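Local coordinates for protein DNA-entry nuclease inhibitor (Bacillus subtilis subsp. subtilis, PDB 4MQD) that inhibits the DNA-entry nuclease NucA and takes part in the competence of cells to be transformed, at residues 7-13 against 59-65; 39-43 against 77-81. All blocks are in the same frame, centred on the assembly; numbering follows the deposited sequence.

Contacts 1 and 2 lie on opposite sides of the chain's centre, with their own centres 18 Å apart and nearest atoms about 10 Å apart, so they do not touch. Both reach the mixed five-stranded sheet: contact 1 pairs its edge strand 6-14 with strand 59-66, while contact 2 uses strand 77-85 at the other edge. The segments alternate along the chain, in the order 7-13, 39-43, 59-65, 77-81, and strands 59-66 and 77-85 are consecutive. Contact 1 is backbone pairing within the mixed sheet, and its Leu-13/Ile-62 face also packs on the second, antiparallel sheet; contact 2 joins edge strands of the two sheets through side chains.

Contact 1 of 2, residues 7-13 against 59-65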
loop_
_atom_site.group_PDB
_atom_site.type_symbol
_atom_site.label_atom_id
_atom_site.label_comp_id
_atom_site.label_asym_id
_atom_site.label_seq_id
_atom_site.Cartn_x
_atom_site.Cartn_y
_atom_site.Cartn_z
ATOM N N SER A 7 -0.684 -2.578 -17.091
ATOM C CA SER A 7 0.128 -1.595 -16.371
ATOM C C SER A 7 0.919 -0.730 -17.342
ATOM O O SER A 7 1.294 -1.180 -18.427
ATOM C CB SER A 7 1.088 -2.291 -15.404
ATOM O OG SER A 7 0.412 -2.756 -14.250
ATOM N N TRP A 8 1.177 0.510 -16.933
ATOM C CA TRP A 8 1.905 1.472 -17.751
ATOM C C TRP A 8 3.211 1.884 -17.091
ATOM O O TRP A 8 3.308 1.965 -15.868
ATOM C CB TRP A 8 1.053 2.720 -17.991
ATOM C CG TRP A 8 0.052 2.577 -19.087
ATOM C CD1 TRP A 8 0.174 3.022 -20.373
ATOM C CD2 TRP A 8 -1.234 1.956 -18.998
ATOM N NE1 TRP A 8 -0.957 2.713 -21.090
ATOM C CE2 TRP A 8 -1.836 2.058 -20.269
ATOM C CE3 TRP A 8 -1.934 1.318 -17.968
ATOM C CZ2 TRP A 8 -3.108 1.550 -20.536
ATOM C CZ3 TRP A 8 -3.198 0.812 -18.235
ATOM C CH2 TRP A 8 -3.770 0.931 -19.510
ATOM N N LYS A 9 4.210 2.151 -17.923
ATOM C CA LYS A 9 5.473 2.726 -17.478
ATOM C C LYS A 9 5.208 4.050 -16.749
ATOM O O LYS A 9 4.361 4.827 -17.182
ATOM C CB LYS A 9 6.361 2.973 -18.702
ATOM C CG LYS A 9 7.747 3.519 -18.411
ATOM C CD LYS A 9 8.438 3.915 -19.707
ATOM C CE LYS A 9 9.830 4.474 -19.457
ATOM N NZ LYS A 9 10.753 3.456 -18.883
ATOM N N PRO A 10 5.913 4.305 -15.632
ATOM C CA PRO A 10 5.749 5.597 -14.960
ATOM C C PRO A 10 6.013 6.774 -15.900
ATOM O O PRO A 10 6.942 6.722 -16.709
ATOM C CB PRO A 10 6.801 5.554 -13.850
ATOM C CG PRO A 10 6.998 4.105 -13.572
ATOM C CD PRO A 10 6.807 3.401 -14.883
ATOM N N GLN A 11 5.191 7.815 -15.793
ATOM C CA GLN A 11 5.293 8.984 -16.662
ATOM C C GLN A 11 5.557 10.235 -15.841
ATOM O O GLN A 11 4.751 10.603 -14.984
ATOM C CB GLN A 11 4.002 9.164 -17.464
ATOM C CG GLN A 11 3.775 8.106 -18.534
ATOM C CD GLN A 11 4.787 8.177 -19.662
ATOM O OE1 GLN A 11 5.351 9.234 -19.945
ATOM N NE2 GLN A 11 5.022 7.046 -20.315
ATOM N N GLU A 12 6.685 10.885 -16.111
ATOM C CA GLU A 12 7.029 12.137 -15.452
ATOM C C GLU A 12 6.098 13.245 -15.943
ATOM O O GLU A 12 5.742 13.291 -17.120
ATOM C CB GLU A 12 8.493 12.499 -15.717
ATOM C CG GLU A 12 9.034 13.606 -14.823
ATOM C CD GLU A 12 10.550 13.717 -14.863
ATOM O OE1 GLU A 12 11.171 13.182 -15.808
ATOM O OE2 GLU A 12 11.123 14.343 -13.944
ATOM N N LEU A 13 5.696 14.124 -15.032
ATOM C CA LEU A 13 4.752 15.191 -15.346
ATOM C C LEU A 13 5.003 16.389 -14.437
ATOM O O LEU A 13 5.092 16.237 -13.217
ATOM C CB LEU A 13 3.316 14.692 -15.161
ATOM C CG LEU A 13 2.190 15.550 -15.746
ATOM C CD1 LEU A 13 2.189 15.478 -17.265
ATOM C CD2 LEU A 13 0.839 15.115 -15.195
ATOM N N LYS A 59 7.992 18.112 -10.426
ATOM C CA LYS A 59 8.061 17.013 -11.387
ATOM C C LYS A 59 7.621 15.727 -10.695
ATOM O O LYS A 59 8.381 15.126 -9.936
ATOM C CB LYS A 59 9.470 16.868 -11.973
ATOM C CG LYS A 59 9.711 17.752 -13.188
ATOM C CD LYS A 59 11.186 17.851 -13.551
ATOM C CE LYS A 59 11.910 18.879 -12.694
ATOM N NZ LYS A 59 13.297 19.132 -13.173
ATOM N N ALA A 60 6.380 15.325 -10.955
ATOM C CA ALA A 60 5.787 14.149 -10.328
ATOM C C ALA A 60 5.727 12.991 -11.314
ATOM O O ALA A 60 5.904 13.179 -12.518
ATOM C CB ALA A 60 4.393 14.478 -9.823
ATOM N N PHE A 61 5.479 11.792 -10.791
ATOM C CA PHE A 61 5.297 10.605 -11.619
ATOM C C PHE A 61 3.849 10.137 -11.551
ATOM O O PHE A 61 3.265 10.063 -10.469
ATOM C CB PHE A 61 6.236 9.481 -11.171
ATOM C CG PHE A 61 7.666 9.692 -11.575
ATOM C CD1 PHE A 61 8.094 9.366 -12.856
ATOM C CD2 PHE A 61 8.584 10.222 -10.680
ATOM C CE1 PHE A 61 9.411 9.562 -13.237
ATOM C CE2 PHE A 61 9.905 10.419 -11.054
ATOM C CZ PHE A 61 10.318 10.088 -12.333
ATOM N N ILE A 62 3.277 9.837 -12.715
ATOM C CA ILE A 62 1.936 9.276 -12.817
ATOM C C ILE A 62 2.054 7.785 -13.112
ATOM O O ILE A 62 2.626 7.402 -14.131
ATOM C CB ILE A 62 1.128 9.942 -13.954
ATOM C CG1 ILE A 62 1.075 11.468 -13.770
ATOM C CG2 ILE A 62 -0.272 9.344 -14.044
ATOM C CD1 ILE A 62 0.366 11.936 -12.514
ATOM N N LEU A 63 1.525 6.954 -12.216
ATOM C CA LEU A 63 1.460 5.503 -12.424
ATOM C C LEU A 63 0.025 5.104 -12.722
ATOM O O LEU A 63 -0.801 5.013 -11.810
ATOM C CB LEU A 63 1.958 4.743 -11.189
ATOM C CG LEU A 63 3.452 4.429 -11.141
ATOM C CD1 LEU A 63 4.274 5.704 -11.254
ATOM C CD2 LEU A 63 3.790 3.671 -9.865
ATOM N N PHE A 64 -0.276 4.872 -13.995
ATOM C CA PHE A 64 -1.620 4.469 -14.388
ATOM C C PHE A 64 -1.725 2.951 -14.423
ATOM O O PHE A 64 -0.813 2.273 -14.900
ATOM C CB PHE A 64 -1.999 5.057 -15.744
ATOM C CG PHE A 64 -3.475 5.024 -16.012
ATOM C CD1 PHE A 64 -4.312 5.978 -15.455
ATOM C CD2 PHE A 64 -4.031 4.025 -16.799
ATOM C CE1 PHE A 64 -5.676 5.944 -15.686
ATOM C CE2 PHE A 64 -5.394 3.986 -17.036
ATOM C CZ PHE A 64 -6.218 4.947 -16.478
ATOM N N ARG A 65 -2.838 2.428 -13.912
ATOM C CA ARG A 65 -3.088 0.988 -13.871
ATOM C C ARG A 65 -4.528 0.664 -14.246
ATOM O O ARG A 65 -5.433 1.468 -14.015
ATOM C CB ARG A 65 -2.821 0.442 -12.471
ATOM C CG ARG A 65 -1.387 0.586 -11.998
ATOM C CD ARG A 65 -1.250 0.116 -10.564
ATOM N NE ARG A 65 0.099 0.325 -10.056
ATOM C CZ ARG A 65 0.491 0.053 -8.813
ATOM N NH1 ARG A 65 -0.364 -0.443 -7.923
ATOM N NH2 ARG A 65 1.750 0.284 -8.457
HETATM O O HOH W 1 1.682 2.051 -13.538
HETATM O O HOH W 2 1.788 5.536 -16.068
#
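An antiparallel edge pairing, interrupted by a loop, joins residues 11-13, and separately Ser-7, of strand 6-14 to strand 59-66 at the border of the mixed sheet. Its regular part rests on four backbone hydrogen bonds, Gln-11 with Ile-62 and Leu-13 with Ala-60 bonding in both directions; Ile-62 N to Gln-11 O is nearly straight (2.8 Å, 170° at the hydrogen). In this ladder Leu-13 CD2 also reaches Ile-62 CG1 at 3.9 Å. Between Ser-7/Arg-65 and Gln-11/Ile-62 the register slips by one residue, and two waters bridge the irregular backbone. One donates to Trp-8 O and Phe-64 O; the other donates to Lys-9 O and Ile-62 O and accepts from Phe-64 N at 3.0 Å. Direct pairing here is reduced to a weak bond from Trp-8 N to Phe-64 O (3.3 Å).

Beside the irregular stretch, Trp-8 and Phe-64 meet through their rings. A chi1 of -81° sets Trp-8 CG beside the backbone N, and the indole lies alongside Phe-64, both side chains pointing the same way. Phe-64 CD2 sits over one indole face near its rim, 3.6 Å from Trp-8 CZ3, in a T-shaped stack with planes at 76°. Cutting Trp-8 back to an alanine is likely to leave the Phe-64 edge, and the Phe-102 ring, without the indole they meet. Pro-10 CB meets Leu-63 CD1 at 3.6 Å.

From the antiparallel sheet, strand 100-102 brings Phe-102 to Trp-8 and Phe-64 and Leu-100 to Leu-13 and Ile-62, while strand 90-93 reaches Ile-62 and Phe-64. Strand 59-66 continues the mixed sheet through backbone bonds to parallel strand 127-134.

Contact 2 of 2, residues 39-43 against 77-81; sequences IEKGY and KKVTV
With CG anti to the backbone N and a bend at chi2 (64°), the Lys-77 chain carries its ammonium to the end of helix 36-41, where NZ donates to Glu-40 O at 2.7 Å. The donor is tilted somewhat from the carbonyl plane. A positive group at a helix C-terminus would probably be favoured by the local dipole, and the Glu-40 carboxylate lies near as well, though too far for an ion pair, at 4.5 Å from Glu-40 OE1 to Lys-77 NZ.

Tyr-43 places CG between its backbone N and carbonyl carbon (chi1 75°), bringing the ring against Val-79 and Val-81. Val-81 CG2 lies over one face of the ring in a CH-pi contact, 3.7 Å from the centroid of Tyr-43 and almost over its centre. Val-79 CG1 approaches Tyr-43 CD1 obliquely at 3.4 Å.

Here two sheets meet at their edges: 77-81 belongs to the border strand of the mixed sheet, and Tyr-43 begins the border strand of the antiparallel one. Gly-42 joins helix 36-41 to strand 43-46, leaving the helix with positive phi (88°); a CB here would probably press on the carbonyl O of Lys-41, and would also come too close to Lys-77 CE and Val-79 CG2. Strand 77-85 pairs on its inner side with strand 107-116, Val-79 bonding to Cys-113, while Phe-52 and Ile-50 of strand 49-53 touch Tyr-43 and Val-81 respectively.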
loop_
_atom_site.group_PDB
_atom_site.type_symbol
_atom_site.label_atom_id
_atom_site.label_comp_id
_atom_site.label_asym_id
_atom_site.label_seq_id
_atom_site.Cartn_x
_atom_site.Cartn_y
_atom_site.Cartn_z
ATOM N N ILE A 39 -11.035 20.863 -2.303
ATOM C CA ILE A 39 -9.683 20.595 -1.810
ATOM C C ILE A 39 -9.681 19.455 -0.792
ATOM O O ILE A 39 -8.845 18.553 -0.873
ATOM C CB ILE A 39 -9.051 21.863 -1.179
ATOM C CG1 ILE A 39 -8.613 22.849 -2.273
ATOM C CG2 ILE A 39 -7.871 21.512 -0.274
ATOM C CD1 ILE A 39 -7.332 22.473 -2.990
ATOM N N GLU A 40 -10.617 19.501 0.155
ATOM C CA GLU A 40 -10.714 18.469 1.193
ATOM C C GLU A 40 -11.123 17.126 0.580
ATOM O O GLU A 40 -10.644 16.075 1.005
ATOM C CB GLU A 40 -11.704 18.877 2.295
ATOM C CG GLU A 40 -11.203 18.630 3.712
ATOM C CD GLU A 40 -10.922 17.168 4.005
ATOM O OE1 GLU A 40 -9.826 16.867 4.524
ATOM O OE2 GLU A 40 -11.792 16.320 3.715
ATOM N N LYS A 41 -12.007 17.167 -0.415
ATOM C CA LYS A 41 -12.384 15.963 -1.159
ATOM C C LYS A 41 -11.214 15.416 -1.980
ATOM O O LYS A 41 -11.076 14.205 -2.140
ATOM C CB LYS A 41 -13.581 16.239 -2.073
ATOM C CG LYS A 41 -14.892 16.399 -1.325
ATOM C CD LYS A 41 -16.044 16.707 -2.265
ATOM C CE LYS A 41 -17.353 16.844 -1.502
ATOM N NZ LYS A 41 -18.495 17.185 -2.394
ATOM N N GLY A 42 -10.377 16.315 -2.495
ATOM C CA GLY A 42 -9.190 15.932 -3.257
ATOM C C GLY A 42 -9.442 15.747 -4.742
ATOM O O GLY A 42 -8.568 15.269 -5.470
ATOM N N TYR A 43 -10.636 16.115 -5.200
ATOM C CA TYR A 43 -10.962 16.043 -6.621
ATOM C C TYR A 43 -12.050 17.040 -6.991
ATOM O O TYR A 43 -12.709 17.606 -6.121
ATOM C CB TYR A 43 -11.403 14.629 -7.012
ATOM C CG TYR A 43 -12.796 14.259 -6.550
ATOM C CD1 TYR A 43 -13.035 13.884 -5.233
ATOM C CD2 TYR A 43 -13.874 14.281 -7.433
ATOM C CE1 TYR A 43 -14.308 13.542 -4.805
ATOM C CE2 TYR A 43 -15.151 13.941 -7.015
ATOM C CZ TYR A 43 -15.361 13.572 -5.699
ATOM O OH TYR A 43 -16.625 13.232 -5.272
ATOM N N LYS A 77 -3.331 10.276 0.748
ATOM C CA LYS A 77 -4.679 10.577 0.273
ATOM C C LYS A 77 -5.150 9.483 -0.678
ATOM O O LYS A 77 -4.395 9.038 -1.541
ATOM C CB LYS A 77 -4.697 11.929 -0.443
ATOM C CG LYS A 77 -6.074 12.429 -0.860
ATOM C CD LYS A 77 -6.975 12.686 0.338
ATOM C CE LYS A 77 -8.077 13.682 0.015
ATOM N NZ LYS A 77 -8.882 14.015 1.224
ATOM N N LYS A 78 -6.396 9.052 -0.500
ATOM C CA LYS A 78 -7.036 8.103 -1.403
ATOM C C LYS A 78 -8.371 8.686 -1.843
ATOM O O LYS A 78 -9.205 9.038 -1.010
ATOM C CB LYS A 78 -7.257 6.758 -0.710
ATOM C CG LYS A 78 -7.899 5.702 -1.597
ATOM C CD LYS A 78 -8.083 4.387 -0.858
ATOM C CE LYS A 78 -8.766 3.355 -1.739
ATOM N NZ LYS A 78 -8.910 2.039 -1.055
ATOM N N VAL A 79 -8.562 8.790 -3.154
ATOM C CA VAL A 79 -9.798 9.311 -3.719
ATOM C C VAL A 79 -10.311 8.323 -4.755
ATOM O O VAL A 79 -9.580 7.964 -5.673
ATOM C CB VAL A 79 -9.570 10.679 -4.392
ATOM C CG1 VAL A 79 -10.901 11.338 -4.714
ATOM C CG2 VAL A 79 -8.731 11.581 -3.496
ATOM N N THR A 80 -11.559 7.888 -4.601
ATOM C CA THR A 80 -12.196 6.976 -5.549
ATOM C C THR A 80 -13.428 7.640 -6.162
ATOM O O THR A 80 -14.336 8.053 -5.444
ATOM C CB THR A 80 -12.599 5.651 -4.872
ATOM O OG1 THR A 80 -11.429 5.016 -4.339
ATOM C CG2 THR A 80 -13.273 4.709 -5.869
ATOM N N VAL A 81 -13.449 7.726 -7.490
ATOM C CA VAL A 81 -14.481 8.464 -8.219
ATOM C C VAL A 81 -14.998 7.646 -9.406
ATOM O O VAL A 81 -14.208 7.012 -10.110
ATOM C CB VAL A 81 -13.922 9.805 -8.745
ATOM C CG1 VAL A 81 -14.995 10.595 -9.487
ATOM C CG2 VAL A 81 -13.344 10.625 -7.600
#